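Local coordinates for protein mariner Mos1 transposase (Drosophila mauritiana, PDB 4MDB) that mediates cut-and-paste transposition of the Mos1 transposon as a homodimer, this chain being its catalytic domain with bound magnesium and the inhibitor raltegravir, at residues 11-16 with 218-223; 32-37 with 75-80; 81-86 with 108-113. The protein carries 1 engineered substitution. All blocks are in the same frame, centred on the assembly; numbering follows the deposited sequence. Where two conformers were deposited one is given.

Overall arrangement
The three contacts differ in depth and chemistry. Interaction 2 is the core: strands 32-42 and 69-78 pair through backbone hydrogen bonds near the chain centre, and D36 binds two magnesium ions. Interaction 3 is partly buried and joins edge strand 81-87 to helix 96-113 by carbon contacts, without a hydrogen bond between its segments. It touches interaction 2, because strand 81-87 pairs with strand 69-78 in the same sheet. Interaction 1 is also partly buried, but far from the chain centre and with exposed residues among those that touch. Its centre is about 31 Å from that of interaction 3. It ties helix 6-25 to the C-terminal segment 218-223 by polar bonds.

Interaction 1: 11-16 with 218-223; sequences RRKNTC and ASDGKY
K13 and G221 bring their CA atoms within 4.3 Å where helix 6-25 meets the turn after helix 209-218. That helix ends in a Schellman motif, with D220 the first residue to leave helical angles at a positive phi. S219 to K222 also form a type I' turn. The carbonyl oxygens of G221 and K222 serve one arginine. R12 NE donates to G221 O at 2.8 Å, and R12 NH2 donates to K222 O at 3.1 Å. Both oxygens lie close to the guanidinium plane, and both donors stand above the carbonyl planes. With the salt bridge from R12 NH1 to D159, these bonds would hold the guanidinium in its rotation. Y223 CD1 lies 3.4 Å above the guanidinium plane of R12, to one side of its centre. The ring is turned 64° from that plane. K13 takes a different course. Its CG is anti to the backbone N (chi1 -169°), and the extended chain runs alongside D220. K13 NZ makes a salt bridge to D220 OD1 at 3.1 Å, on the anti side of the carboxylate. S219 O is gripped from opposite faces by K222 N and K222 NZ. Y223 OH bonds to Y156 O in the raltegravir pocket. The contact thus pins the C-terminal tail to helix 6-25, while R12 and C16 pack on helix 209-218.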
loop_
_atom_site.group_PDB
_atom_site.type_symbol
_atom_site.label_atom_id
_atom_site.label_comp_id
_atom_site.label_asym_id
_atom_site.label_seq_id
_atom_site.Cartn_x
_atom_site.Cartn_y
_atom_site.Cartn_z
ATOM N N ARG A 11 15.866 12.430 -2.875
ATOM C CA ARG A 11 14.565 12.321 -2.129
ATOM C C ARG A 11 14.444 10.931 -1.486
ATOM O O ARG A 11 14.126 10.794 -0.254
ATOM C CB ARG A 11 13.379 12.588 -3.028
ATOM C CG ARG A 11 12.021 12.593 -2.258
ATOM C CD ARG A 11 11.094 13.680 -2.784
ATOM N NE ARG A 11 9.682 13.558 -2.346
ATOM C CZ ARG A 11 8.641 13.210 -3.111
ATOM N NH1 ARG A 11 8.790 12.871 -4.402
ATOM N NH2 ARG A 11 7.432 13.166 -2.560
ATOM N N ARG A 12 14.807 9.912 -2.247
ATOM C CA ARG A 12 14.797 8.503 -1.728
ATOM C C ARG A 12 15.728 8.389 -0.554
ATOM O O ARG A 12 15.368 7.926 0.520
ATOM C CB ARG A 12 15.178 7.437 -2.766
ATOM C CG ARG A 12 14.078 7.131 -3.781
ATOM C CD ARG A 12 14.548 6.492 -5.042
ATOM N NE ARG A 12 15.269 5.274 -4.762
ATOM C CZ ARG A 12 14.732 4.073 -4.580
ATOM N NH1 ARG A 12 13.387 3.937 -4.576
ATOM N NH2 ARG A 12 15.489 3.043 -4.287
ATOM N N LYS A 13 16.986 8.870 -0.705
ATOM C CA LYS A 13 17.932 8.684 0.403
ATOM C C LYS A 13 17.507 9.438 1.609
ATOM O O LYS A 13 17.548 8.916 2.737
ATOM C CB LYS A 13 19.402 9.090 -0.009
ATOM C CG LYS A 13 20.433 8.708 0.954
ATOM C CD LYS A 13 21.755 9.382 0.613
ATOM C CE LYS A 13 22.772 8.826 1.547
ATOM N NZ LYS A 13 24.073 9.587 1.526
ATOM N N ASN A 14 17.073 10.659 1.403
ATOM C CA ASN A 14 16.704 11.542 2.512
ATOM C C ASN A 14 15.464 10.975 3.281
ATOM O O ASN A 14 15.453 10.946 4.522
ATOM C CB ASN A 14 16.352 12.934 2.019
ATOM C CG ASN A 14 17.593 13.732 1.608
ATOM O OD1 ASN A 14 18.737 13.320 1.908
ATOM N ND2 ASN A 14 17.377 14.884 0.949
ATOM N N THR A 15 14.512 10.504 2.494
ATOM C CA THR A 15 13.244 9.886 3.079
ATOM C C THR A 15 13.613 8.661 3.895
ATOM O O THR A 15 13.184 8.530 5.067
ATOM C CB THR A 15 12.253 9.582 2.001
ATOM O OG1 THR A 15 11.899 10.851 1.383
ATOM C CG2 THR A 15 10.968 8.904 2.577
ATOM N N CYS A 16 14.426 7.773 3.319
ATOM C CA CYS A 16 14.866 6.591 4.074
ATOM C C CYS A 16 15.656 6.925 5.361
ATOM O O CYS A 16 15.543 6.248 6.367
ATOM C CB CYS A 16 15.649 5.631 3.221
ATOM S SG CYS A 16 14.612 4.932 1.910
ATOM N N ALA A 218 22.290 2.881 1.945
ATOM C CA ALA A 218 23.625 2.410 1.536
ATOM C C ALA A 218 23.889 2.545 0.045
ATOM O O ALA A 218 25.044 2.671 -0.349
ATOM C CB ALA A 218 23.864 0.988 2.001
ATOM N N SER A 219 22.853 2.529 -0.789
ATOM C CA SER A 219 22.827 2.751 -2.171
ATOM C C SER A 219 22.914 4.252 -2.610
ATOM O O SER A 219 22.776 4.653 -3.774
ATOM C CB SER A 219 21.666 2.101 -2.853
ATOM O OG SER A 219 21.764 0.759 -2.700
ATOM N N ASP A 220 22.908 5.075 -1.572
ATOM C CA ASP A 220 22.764 6.547 -1.738
ATOM C C ASP A 220 21.525 6.954 -2.514
ATOM O O ASP A 220 21.525 7.916 -3.264
ATOM C CB ASP A 220 24.028 7.153 -2.427
ATOM C CG ASP A 220 25.268 7.059 -1.551
ATOM O OD1 ASP A 220 25.166 7.420 -0.368
ATOM O OD2 ASP A 220 26.349 6.672 -2.087
ATOM N N GLY A 221 20.430 6.222 -2.307
ATOM C CA GLY A 221 19.240 6.549 -3.065
ATOM C C GLY A 221 19.040 5.839 -4.362
ATOM O O GLY A 221 17.972 5.992 -4.972
ATOM N N LYS A 222 20.031 5.097 -4.865
ATOM C CA LYS A 222 19.793 4.291 -6.082
ATOM C C LYS A 222 18.836 3.094 -5.795
ATOM O O LYS A 222 18.572 2.787 -4.627
ATOM C CB LYS A 222 21.102 3.697 -6.616
ATOM C CG LYS A 222 21.938 4.669 -7.446
ATOM C CD LYS A 222 23.154 4.003 -8.131
ATOM C CE LYS A 222 24.004 3.106 -7.212
ATOM N NZ LYS A 222 24.523 3.815 -6.020
ATOM N N TYR A 223 18.376 2.413 -6.835
ATOM C CA TYR A 223 17.779 1.070 -6.679
ATOM C C TYR A 223 18.828 0.135 -6.169
ATOM O O TYR A 223 20.019 0.433 -6.264
ATOM C CB TYR A 223 17.146 0.535 -7.957
ATOM C CG TYR A 223 15.959 1.347 -8.393
ATOM C CD1 TYR A 223 14.921 1.640 -7.522
ATOM C CD2 TYR A 223 15.888 1.884 -9.672
ATOM C CE1 TYR A 223 13.849 2.402 -7.913
ATOM C CE2 TYR A 223 14.826 2.640 -10.075
ATOM C CZ TYR A 223 13.793 2.889 -9.197
ATOM O OH TYR A 223 12.778 3.650 -9.603
#

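Interaction 2: 32-37 with 75-80; sequences IVTGDE and VWWDQS. With MG (magnesium ion), chain D; MG (magnesium ion), chain C; RLT (N-(4-fluorobenzyl)-5-hydroxy-1-methyl-2-(1-methyl-1-{[(5-methyl-1,3,4-oxadiazol-2-yl)carbonyl]amino}ethyl)-6-oxo-1,6-di hydropyrimidine-4-carboxamide), chain B.
D36 and V75 pair in the central sheet of an RNase H-like fold, at the two-metal active site of the DDD motif. Strands 32-42 and 69-78 run antiparallel here. D36 N donates to V75 O, and V75 N returns a bond to D36 O. T34 and W77 form the second hydrogen-bonded pair: T34 N to W77 O, and W77 N to T34 O at 2.8 Å. Between them G35 and W76 are a non-hydrogen-bonded pair, and G35 CA lies 3.6 Å from W76 CD1. The D36 carboxylate bridges both magnesium ions. D36 OD1 binds one magnesium ion at 2.1 Å, and D129 completes the protein ligands of that ion. D36 OD2 binds the other magnesium ion at 1.9 Å, together with D164. Raltegravir also spans the pair, with its oxygen OAH bound to both ions. Waters on the metals donate to E37 O and E37 OE2, a second shell beside D36. T34 lies on the same face of the sheet as D36. Its OG1, anti to the backbone N (chi1 -166°), bonds to L127 O. The other branch, T34 CG2, makes a CH-pi contact 3.9 Å from the centroid of the W77 five-membered ring.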
loop_
_atom_site.group_PDB
_atom_site.type_symbol
_atom_site.label_atom_id
_atom_site.label_comp_id
_atom_site.label_asym_id
_atom_site.label_seq_id
_atom_site.Cartn_x
_atom_site.Cartn_y
_atom_site.Cartn_z
ATOM N N ILE A 32 1.438 0.780 10.972
ATOM C CA ILE A 32 1.356 1.143 9.557
ATOM C C ILE A 32 0.207 0.400 8.874
ATOM O O ILE A 32 0.026 -0.831 9.013
ATOM C CB ILE A 32 2.672 0.769 8.815
ATOM C CG1 ILE A 32 3.798 1.645 9.303
ATOM C CG2 ILE A 32 2.484 0.905 7.334
ATOM C CD1 ILE A 32 5.139 1.261 8.742
ATOM N N VAL A 33 -0.573 1.166 8.184
ATOM C CA VAL A 33 -1.547 0.673 7.269
ATOM C C VAL A 33 -1.056 1.192 5.906
ATOM O O VAL A 33 -0.746 2.381 5.741
ATOM C CB VAL A 33 -2.924 1.291 7.598
ATOM C CG1 VAL A 33 -3.973 1.048 6.520
ATOM C CG2 VAL A 33 -3.431 0.799 8.952
ATOM N N THR A 34 -1.048 0.284 4.942
ATOM C CA THR A 34 -0.500 0.638 3.615
ATOM C C THR A 34 -1.409 0.186 2.532
ATOM O O THR A 34 -2.176 -0.766 2.698
ATOM C CB THR A 34 0.960 0.190 3.514
ATOM O OG1 THR A 34 1.629 0.780 2.390
ATOM C CG2 THR A 34 1.110 -1.297 3.332
ATOM N N GLY A 35 -1.246 0.744 1.332
ATOM C CA GLY A 35 -2.098 0.341 0.232
ATOM C C GLY A 35 -1.625 0.872 -1.071
ATOM O O GLY A 35 -0.759 1.775 -1.152
ATOM N N ASP A 36 -2.215 0.336 -2.111
ATOM C CA ASP A 36 -1.797 0.696 -3.507
ATOM C C ASP A 36 -2.820 0.027 -4.457
ATOM O O ASP A 36 -3.595 -0.884 -4.099
ATOM C CB ASP A 36 -0.413 0.136 -3.813
ATOM C CG ASP A 36 0.222 0.694 -5.082
ATOM O OD1 ASP A 36 -0.050 1.862 -5.373
ATOM O OD2 ASP A 36 0.993 -0.141 -5.649
ATOM N N GLU A 37 -2.773 0.494 -5.714
ATOM C CA GLU A 37 -3.626 0.053 -6.802
ATOM C C GLU A 37 -2.819 -0.793 -7.782
ATOM O O GLU A 37 -1.653 -0.510 -8.050
ATOM C CB GLU A 37 -4.161 1.307 -7.519
ATOM C CG GLU A 37 -5.036 2.213 -6.686
ATOM C CD GLU A 37 -4.304 3.387 -5.985
ATOM O OE1 GLU A 37 -5.007 4.375 -5.584
ATOM O OE2 GLU A 37 -3.052 3.300 -5.845
ATOM N N VAL A 75 -6.178 -1.907 -2.693
ATOM C CA VAL A 75 -6.197 -2.706 -1.464
ATOM C C VAL A 75 -5.364 -2.027 -0.399
ATOM O O VAL A 75 -4.315 -1.449 -0.675
ATOM C CB VAL A 75 -5.676 -4.157 -1.760
ATOM C CG1 VAL A 75 -4.287 -4.123 -2.405
ATOM C CG2 VAL A 75 -5.551 -5.006 -0.529
ATOM N N TRP A 76 -5.774 -2.257 0.830
ATOM C CA TRP A 76 -5.124 -1.713 2.033
ATOM C C TRP A 76 -4.957 -2.819 3.057
ATOM O O TRP A 76 -5.844 -3.620 3.231
ATOM C CB TRP A 76 -5.860 -0.529 2.646
ATOM C CG TRP A 76 -6.035 0.610 1.731
ATOM C CD1 TRP A 76 -5.195 1.684 1.599
ATOM C CD2 TRP A 76 -7.026 0.767 0.699
ATOM N NE1 TRP A 76 -5.626 2.526 0.596
ATOM C CE2 TRP A 76 -6.774 1.989 0.066
ATOM C CE3 TRP A 76 -8.172 0.021 0.319
ATOM C CZ2 TRP A 76 -7.560 2.452 -1.000
ATOM C CZ3 TRP A 76 -8.936 0.476 -0.749
ATOM C CH2 TRP A 76 -8.621 1.677 -1.370
ATOM N N TRP A 77 -3.813 -2.812 3.739
ATOM C CA TRP A 77 -3.415 -3.911 4.603
ATOM C C TRP A 77 -2.426 -3.500 5.648
ATOM O O TRP A 77 -1.851 -2.421 5.561
ATOM C CB TRP A 77 -2.909 -5.076 3.803
ATOM C CG TRP A 77 -1.666 -4.787 2.956
ATOM C CD1 TRP A 77 -1.631 -4.053 1.821
ATOM C CD2 TRP A 77 -0.320 -5.227 3.196
ATOM N NE1 TRP A 77 -0.348 -4.027 1.314
ATOM C CE2 TRP A 77 0.473 -4.759 2.117
ATOM C CE3 TRP A 77 0.286 -6.006 4.166
ATOM C CZ2 TRP A 77 1.863 -5.017 2.048
ATOM C CZ3 TRP A 77 1.613 -6.310 4.073
ATOM C CH2 TRP A 77 2.409 -5.814 3.018
ATOM N N ASP A 78 -2.249 -4.340 6.667
ATOM C CA ASP A 78 -1.265 -4.134 7.689
ATOM C C ASP A 78 -0.636 -5.461 8.079
ATOM O O ASP A 78 -0.771 -6.448 7.365
ATOM C CB ASP A 78 -1.876 -3.339 8.843
ATOM C CG ASP A 78 -2.881 -4.198 9.692
ATOM O OD1 ASP A 78 -3.060 -5.373 9.373
ATOM O OD2 ASP A 78 -3.307 -3.711 10.765
ATOM N N GLN A 79 0.104 -5.491 9.185
ATOM C CA GLN A 79 0.890 -6.649 9.500
ATOM C C GLN A 79 -0.015 -7.809 9.904
ATOM O O GLN A 79 0.511 -8.926 10.006
ATOM C CB GLN A 79 1.866 -6.338 10.648
ATOM C CG GLN A 79 1.172 -5.979 11.909
ATOM C CD GLN A 79 2.140 -5.915 13.062
ATOM O OE1 GLN A 79 3.130 -5.201 12.991
ATOM N NE2 GLN A 79 1.845 -6.632 14.134
ATOM N N SER A 80 -1.316 -7.581 10.063
ATOM C CA SER A 80 -2.279 -8.612 10.476
ATOM C C SER A 80 -3.070 -9.177 9.313
ATOM O O SER A 80 -3.807 -10.138 9.495
ATOM C CB SER A 80 -3.214 -8.062 11.525
ATOM O OG SER A 80 -2.436 -7.721 12.687
HETATM MG MG MG D . 0.689 2.988 -6.953
HETATM MG MG MG C . 2.314 -0.258 -7.058
HETATM C CAA RLT B . 6.518 9.539 -9.669
HETATM C CAB RLT B . 5.527 -0.086 -10.339
HETATM C CAC RLT B . 7.098 2.330 -11.365
HETATM C CAD RLT B . 4.927 1.909 -13.001
HETATM O OAE RLT B . 1.385 4.286 -8.375
HETATM O OAF RLT B . 6.359 4.850 -9.888
HETATM O OAG RLT B . 3.870 -0.209 -8.491
HETATM O OAH RLT B . 2.234 1.709 -7.611
HETATM F FAI RLT B . 4.604 10.704 -8.163
HETATM C CAJ RLT B . 3.711 8.496 -7.930
HETATM C CAK RLT B . 3.183 9.790 -9.868
HETATM C CAL RLT B . 2.937 7.431 -8.436
HETATM C CAM RLT B . 2.411 8.738 -10.378
HETATM C CAN RLT B . 1.448 6.430 -10.274
HETATM N NAO RLT B . 5.502 8.638 -11.951
HETATM N NAP RLT B . 5.324 7.292 -12.371
HETATM N NAQ RLT B . 3.989 3.433 -10.465
HETATM N NAR RLT B . 2.308 5.239 -10.258
HETATM N NAS RLT B . 5.596 4.202 -12.001
HETATM O OAT RLT B . 6.235 7.303 -10.294
HETATM C CAU RLT B . 2.230 4.346 -9.227
HETATM C CAV RLT B . 5.914 5.095 -11.023
HETATM C CAW RLT B . 6.049 8.568 -10.710
HETATM C CAX RLT B . 3.839 9.687 -8.651
HETATM C CAY RLT B . 2.269 7.550 -9.677
HETATM C CAZ RLT B . 2.973 2.001 -8.691
HETATM C CBA RLT B . 5.759 6.540 -11.325
HETATM C CBB RLT B . 3.110 3.257 -9.405
HETATM C CBC RLT B . 4.828 2.426 -10.822
HETATM C CBD RLT B . 3.883 0.937 -9.037
HETATM N NBE RLT B . 4.747 1.173 -10.121
HETATM C CBF RLT B . 5.809 2.773 -12.056
HETATM O O HOH W 1 1.342 -2.904 10.248
HETATM O O HOH W 2 0.984 -1.079 -8.379
HETATM O O HOH W 3 -0.846 4.366 -6.701
HETATM O O HOH W 4 -0.612 2.031 -8.288
#

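Interaction 3: 81-86 with 108-113; sequences GVIYYE and RALQRK
K113 N donates to A109 O at 2.9 Å, a backbone bond of the helix between two residues that both touch the strand. Across the contact, I83 O has close carbon neighbours. A109 CB lies 3.7 Å from I83 O, and CD and CE of K113 come close to the same oxygen. K113 CE also lies near V82 O. K113 was deposited in two conformers, so the share of its side chain in the contact is less certain. No hydrogen bond joins the two segments, and the rest is mostly carbon on carbon. I83 does most of the work on the strand side. I83 CG2 is anti to the backbone N, beside the carbonyl carbon. It rests 4.0 Å from A109 CB and close to L110 N. I83 CD1 touches L110 CD1 at 3.7 Å, and the two side chains pass each other at a slant. Y84 adds its CB, 3.9 Å from A109 CB. A109 therefore fits against two successive residues of the strand.

I83 and Y84 both face W76, a classic beta bulge, which is consistent with both meeting A109. Backbone hydrogen bonds join W76 to I83 and W76 to Y84. This is the edge of the mixed sheet in the RNase H-like fold. Strand 81-87 follows strand 69-78 as the second arm of a hairpin, and helix 96-113 comes back roughly antiparallel to the strand. The short segment axes are 7.6 Å apart at closest, with directions 150° apart. L106, one turn before L110, continues the packing on I83 and Y84. L110 also touches V124 and W148. V82 packs on F194 in helix 183-196.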
loop_
_atom_site.group_PDB
_atom_site.type_symbol
_atom_site.label_atom_id
_atom_site.label_comp_id
_atom_site.label_asym_id
_atom_site.label_seq_id
_atom_site.Cartn_x
_atom_site.Cartn_y
_atom_site.Cartn_z
ATOM N N GLY A 81 -2.952 -8.556 8.160
ATOM C CA GLY A 81 -3.731 -8.970 6.974
ATOM C C GLY A 81 -4.383 -7.845 6.210
ATOM O O GLY A 81 -4.218 -6.698 6.490
ATOM N N VAL A 82 -5.139 -8.212 5.187
ATOM C CA VAL A 82 -5.889 -7.275 4.410
ATOM C C VAL A 82 -7.036 -6.650 5.184
ATOM O O VAL A 82 -7.866 -7.412 5.793
ATOM C CB VAL A 82 -6.382 -7.965 3.086
ATOM C CG1 VAL A 82 -7.332 -7.059 2.372
ATOM C CG2 VAL A 82 -5.165 -8.381 2.270
ATOM N N ILE A 83 -7.134 -5.339 5.203
ATOM C CA ILE A 83 -8.175 -4.610 5.904
ATOM C C ILE A 83 -9.413 -4.429 5.025
ATOM O O ILE A 83 -10.554 -4.665 5.438
ATOM C CB ILE A 83 -7.634 -3.295 6.504
ATOM C CG1 ILE A 83 -6.482 -3.602 7.499
ATOM C CG2 ILE A 83 -8.715 -2.466 7.199
ATOM C CD1 ILE A 83 -5.519 -2.458 7.732
ATOM N N TYR A 84 -9.206 -3.987 3.772
ATOM C CA TYR A 84 -10.252 -3.533 2.936
ATOM C C TYR A 84 -9.727 -3.560 1.530
ATOM O O TYR A 84 -8.566 -3.310 1.315
ATOM C CB TYR A 84 -10.703 -2.152 3.285
ATOM C CG TYR A 84 -11.793 -1.593 2.415
ATOM C CD1 TYR A 84 -13.053 -2.166 2.429
ATOM C CD2 TYR A 84 -11.585 -0.544 1.534
ATOM C CE1 TYR A 84 -14.099 -1.623 1.679
ATOM C CE2 TYR A 84 -12.618 0.008 0.803
ATOM C CZ TYR A 84 -13.863 -0.561 0.867
ATOM O OH TYR A 84 -14.836 -0.051 0.063
ATOM N N TYR A 85 -10.532 -3.949 0.573
ATOM C CA TYR A 85 -10.187 -3.714 -0.855
ATOM C C TYR A 85 -11.407 -3.470 -1.701
ATOM O O TYR A 85 -12.543 -3.832 -1.322
ATOM C CB TYR A 85 -9.368 -4.876 -1.413
ATOM C CG TYR A 85 -10.140 -6.132 -1.813
ATOM C CD1 TYR A 85 -10.355 -7.163 -0.908
ATOM C CD2 TYR A 85 -10.611 -6.293 -3.116
ATOM C CE1 TYR A 85 -11.039 -8.320 -1.278
ATOM C CE2 TYR A 85 -11.327 -7.425 -3.491
ATOM C CZ TYR A 85 -11.516 -8.443 -2.586
ATOM O OH TYR A 85 -12.234 -9.550 -2.952
ATOM N N GLU A 86 -11.159 -2.802 -2.815
ATOM C CA GLU A 86 -12.182 -2.629 -3.881
ATOM C C GLU A 86 -11.633 -3.086 -5.199
ATOM O O GLU A 86 -10.434 -2.914 -5.499
ATOM C CB GLU A 86 -12.637 -1.180 -3.940
ATOM C CG GLU A 86 -13.389 -0.672 -2.732
ATOM C CD GLU A 86 -13.861 0.751 -2.873
ATOM O OE1 GLU A 86 -13.665 1.333 -3.995
ATOM O OE2 GLU A 86 -14.337 1.363 -1.867
ATOM N N ARG A 108 -13.926 2.698 8.089
ATOM C CA ARG A 108 -14.988 1.850 8.650
ATOM C C ARG A 108 -14.521 0.405 8.861
ATOM O O ARG A 108 -14.709 -0.162 9.940
ATOM C CB ARG A 108 -16.230 1.898 7.754
ATOM C CG ARG A 108 -16.942 3.231 7.674
ATOM C CD ARG A 108 -18.421 2.840 7.470
ATOM N NE ARG A 108 -19.307 3.960 7.235
ATOM C CZ ARG A 108 -20.630 3.901 7.378
ATOM N NH1 ARG A 108 -21.233 2.773 7.790
ATOM N NH2 ARG A 108 -21.360 4.986 7.120
ATOM N N ALA A 109 -13.821 -0.171 7.868
ATOM C CA ALA A 109 -13.244 -1.470 7.973
ATOM C C ALA A 109 -12.235 -1.582 9.114
ATOM O O ALA A 109 -12.228 -2.545 9.856
ATOM C CB ALA A 109 -12.611 -1.870 6.662
ATOM N N LEU A 110 -11.383 -0.563 9.271
ATOM C CA LEU A 110 -10.348 -0.531 10.284
ATOM C C LEU A 110 -11.013 -0.546 11.694
ATOM O O LEU A 110 -10.557 -1.290 12.570
ATOM C CB LEU A 110 -9.600 0.769 10.156
ATOM C CG LEU A 110 -8.144 0.977 10.411
ATOM C CD1 LEU A 110 -7.260 -0.227 10.179
ATOM C CD2 LEU A 110 -7.761 2.049 9.365
ATOM N N GLN A 111 -12.082 0.221 11.866
ATOM C CA GLN A 111 -12.816 0.238 13.160
ATOM C C GLN A 111 -13.362 -1.141 13.539
ATOM O O GLN A 111 -13.283 -1.597 14.690
ATOM C CB GLN A 111 -14.017 1.162 13.069
ATOM C CG GLN A 111 -14.007 2.339 13.974
ATOM C CD GLN A 111 -13.149 3.393 13.424
ATOM O OE1 GLN A 111 -11.927 3.269 13.430
ATOM N NE2 GLN A 111 -13.766 4.433 12.912
ATOM N N ARG A 112 -13.919 -1.807 12.551
ATOM C CA ARG A 112 -14.468 -3.126 12.716
ATOM C C ARG A 112 -13.440 -4.225 12.920
ATOM O O ARG A 112 -13.675 -5.196 13.641
ATOM C CB ARG A 112 -15.329 -3.432 11.476
ATOM C CG ARG A 112 -16.066 -4.773 11.561
ATOM C CD ARG A 112 -17.045 -4.926 10.388
ATOM N NE ARG A 112 -16.376 -4.870 9.085
ATOM C CZ ARG A 112 -15.681 -5.830 8.541
ATOM N NH1 ARG A 112 -15.501 -7.016 9.124
ATOM N NH2 ARG A 112 -15.122 -5.600 7.361
ATOM N N LYS A 113 -12.269 -4.126 12.267
ATOM C CA LYS A 113 -11.306 -5.235 12.238
ATOM C C LYS A 113 -10.057 -5.044 13.088
ATOM O O LYS A 113 -9.320 -5.991 13.279
ATOM C CB LYS A 113 -10.844 -5.499 10.814
ATOM C CG LYS A 113 -11.842 -6.246 9.981
ATOM C CD LYS A 113 -11.460 -6.033 8.548
ATOM C CE LYS A 113 -10.357 -7.022 8.199
ATOM N NZ LYS A 113 -10.742 -8.377 8.657
#